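Local coordinates for PilY2 protein (Pseudomonas aeruginosa, PDB 3TDQ) that probably takes part in the biogenesis of type 4 fimbriae (pili), its precise molecular role being unestablished, at residues G11-V16 / S51-S56. Residues are numbered along the deposited sequence; the frame is centred on the assembly and turned at random.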
loop_
_atom_site.group_PDB
_atom_site.type_symbol
_atom_site.label_atom_id
_atom_site.label_comp_id
_atom_site.label_asym_id
_atom_site.label_seq_id
_atom_site.Cartn_x
_atom_site.Cartn_y
_atom_site.Cartn_z
ATOM N N GLY A 11 10.138 3.429 -5.355
ATOM C CA GLY A 11 10.856 3.497 -6.620
ATOM C C GLY A 11 10.101 2.886 -7.774
ATOM O O GLY A 11 8.876 2.776 -7.740
ATOM N N VAL A 12 10.841 2.529 -8.812
ATOM C CA VAL A 12 10.324 1.937 -10.044
ATOM C C VAL A 12 10.929 0.545 -10.197
ATOM O O VAL A 12 12.142 0.392 -10.075
ATOM C CB VAL A 12 10.629 2.839 -11.290
ATOM C CG1 VAL A 12 10.086 2.218 -12.579
ATOM C CG2 VAL A 12 10.082 4.267 -11.112
ATOM N N VAL A 13 10.091 -0.458 -10.491
ATOM C CA VAL A 13 10.557 -1.822 -10.756
ATOM C C VAL A 13 11.186 -1.841 -12.165
ATOM O O VAL A 13 10.562 -1.384 -13.122
ATOM C CB VAL A 13 9.406 -2.878 -10.622
ATOM C CG1 VAL A 13 9.892 -4.282 -10.983
ATOM C CG2 VAL A 13 8.790 -2.872 -9.218
ATOM N N PHE A 14 12.403 -2.361 -12.295
ATOM C CA PHE A 14 13.063 -2.479 -13.597
ATOM C C PHE A 14 13.007 -3.924 -14.108
ATOM O O PHE A 14 12.900 -4.142 -15.313
ATOM C CB PHE A 14 14.516 -1.988 -13.521
ATOM C CG PHE A 14 14.608 -0.477 -13.589
ATOM C CD1 PHE A 14 14.303 0.306 -12.480
ATOM C CD2 PHE A 14 15.002 0.161 -14.761
ATOM C CE1 PHE A 14 14.368 1.703 -12.549
ATOM C CE2 PHE A 14 15.082 1.555 -14.823
ATOM C CZ PHE A 14 14.754 2.314 -13.717
ATOM N N GLU A 15 13.006 -4.895 -13.202
ATOM C CA GLU A 15 12.943 -6.321 -13.530
ATOM C C GLU A 15 12.441 -7.119 -12.359
ATOM O O GLU A 15 12.553 -6.692 -11.208
ATOM C CB GLU A 15 14.338 -6.883 -13.937
ATOM C CG GLU A 15 14.706 -6.758 -15.406
ATOM C CD GLU A 15 13.662 -7.144 -16.445
ATOM O OE1 GLU A 15 12.912 -8.129 -16.232
ATOM O OE2 GLU A 15 13.594 -6.441 -17.480
ATOM N N VAL A 16 11.908 -8.307 -12.664
ATOM C CA VAL A 16 11.412 -9.284 -11.710
ATOM C C VAL A 16 11.954 -10.644 -12.136
ATOM O O VAL A 16 11.817 -11.025 -13.311
ATOM C CB VAL A 16 9.866 -9.320 -11.599
ATOM C CG1 VAL A 16 9.425 -10.199 -10.427
ATOM C CG2 VAL A 16 9.276 -7.921 -11.474
ATOM N N SER A 51 6.414 -0.867 -12.934
ATOM C CA SER A 51 5.554 -0.635 -11.759
ATOM C C SER A 51 6.182 0.406 -10.851
ATOM O O SER A 51 7.392 0.353 -10.586
ATOM C CB SER A 51 5.307 -1.918 -10.959
ATOM O OG SER A 51 4.649 -2.919 -11.712
ATOM N N VAL A 52 5.369 1.363 -10.389
ATOM C CA VAL A 52 5.832 2.387 -9.460
ATOM C C VAL A 52 5.422 1.852 -8.093
ATOM O O VAL A 52 4.254 1.507 -7.915
ATOM C CB VAL A 52 5.269 3.792 -9.798
ATOM C CG1 VAL A 52 5.534 4.780 -8.664
ATOM C CG2 VAL A 52 5.830 4.305 -11.122
ATOM N N VAL A 53 6.375 1.706 -7.160
ATOM C CA VAL A 53 6.068 1.022 -5.886
ATOM C C VAL A 53 6.525 1.733 -4.625
ATOM O O VAL A 53 7.484 2.486 -4.646
ATOM C CB VAL A 53 6.702 -0.397 -5.894
ATOM C CG1 VAL A 53 5.957 -1.343 -6.848
ATOM C CG2 VAL A 53 8.220 -0.349 -6.204
ATOM N N SER A 54 5.812 1.461 -3.518
ATOM C CA SER A 54 6.151 1.811 -2.137
ATOM C C SER A 54 6.339 0.472 -1.466
ATOM O O SER A 54 5.550 -0.445 -1.742
ATOM C CB SER A 54 5.060 2.635 -1.465
ATOM O OG SER A 54 5.031 3.930 -2.035
ATOM N N TYR A 55 7.402 0.299 -0.663
ATOM C CA TYR A 55 7.636 -1.026 -0.078
ATOM C C TYR A 55 8.310 -0.927 1.277
ATOM O O TYR A 55 8.957 0.075 1.587
ATOM C CB TYR A 55 8.485 -1.917 -1.035
ATOM C CG TYR A 55 9.751 -1.236 -1.504
ATOM C CD1 TYR A 55 10.932 -1.335 -0.774
ATOM C CD2 TYR A 55 9.744 -0.402 -2.622
ATOM C CE1 TYR A 55 12.082 -0.652 -1.161
ATOM C CE2 TYR A 55 10.884 0.308 -3.005
ATOM C CZ TYR A 55 12.051 0.175 -2.274
ATOM O OH TYR A 55 13.181 0.856 -2.652
ATOM N N SER A 56 8.190 -1.991 2.066
ATOM C CA SER A 56 8.843 -2.064 3.367
ATOM C C SER A 56 9.193 -3.501 3.657
ATOM O O SER A 56 8.649 -4.409 3.026
ATOM C CB SER A 56 7.958 -1.470 4.466
ATOM O OG SER A 56 6.704 -2.122 4.543
#
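Three backbone hydrogen bonds define this antiparallel pairing. Gly11 and Val53 form the hydrogen-bonded pair: Gly11 N donates to Val53 O at 2.9 Å, and Val53 N returns a nearly straight bond (175° at the hydrogen) to Gly11 O, both donors lying in the carbonyl plane. The third runs from Val13 N to Ser51 O at 2.8 Å. Between them Val12 and Val52 make the non-hydrogen-bonded pair, their CG2 methyls 4.3 Å apart on one face. The axes of the short strand segments run at 114° to each other, and within the two segments pairing is confined to 11-13 and 51-53.

Val13, whose CB bond points toward the other segment, can be followed outward. CB and CG2 each lie 3.8 Å from Ser51 O; CG1 is anti to the backbone N (chi1 177°), which sets CG2 beside that N, 4.0 Å from Ser51 CB and also against both methyls of Val53, whose side chain it crosses at about a right angle. Farther along, the Tyr55 ring brings its CE2 edge to Gly11 N.

Strand 6-17 lies between strands 22-25 and 52-58 in the five-stranded sheet, consistent with the OB clan; Val13 also packs on Val23 and Ile25, while Val53 reaches Ile69 of strand 65-71.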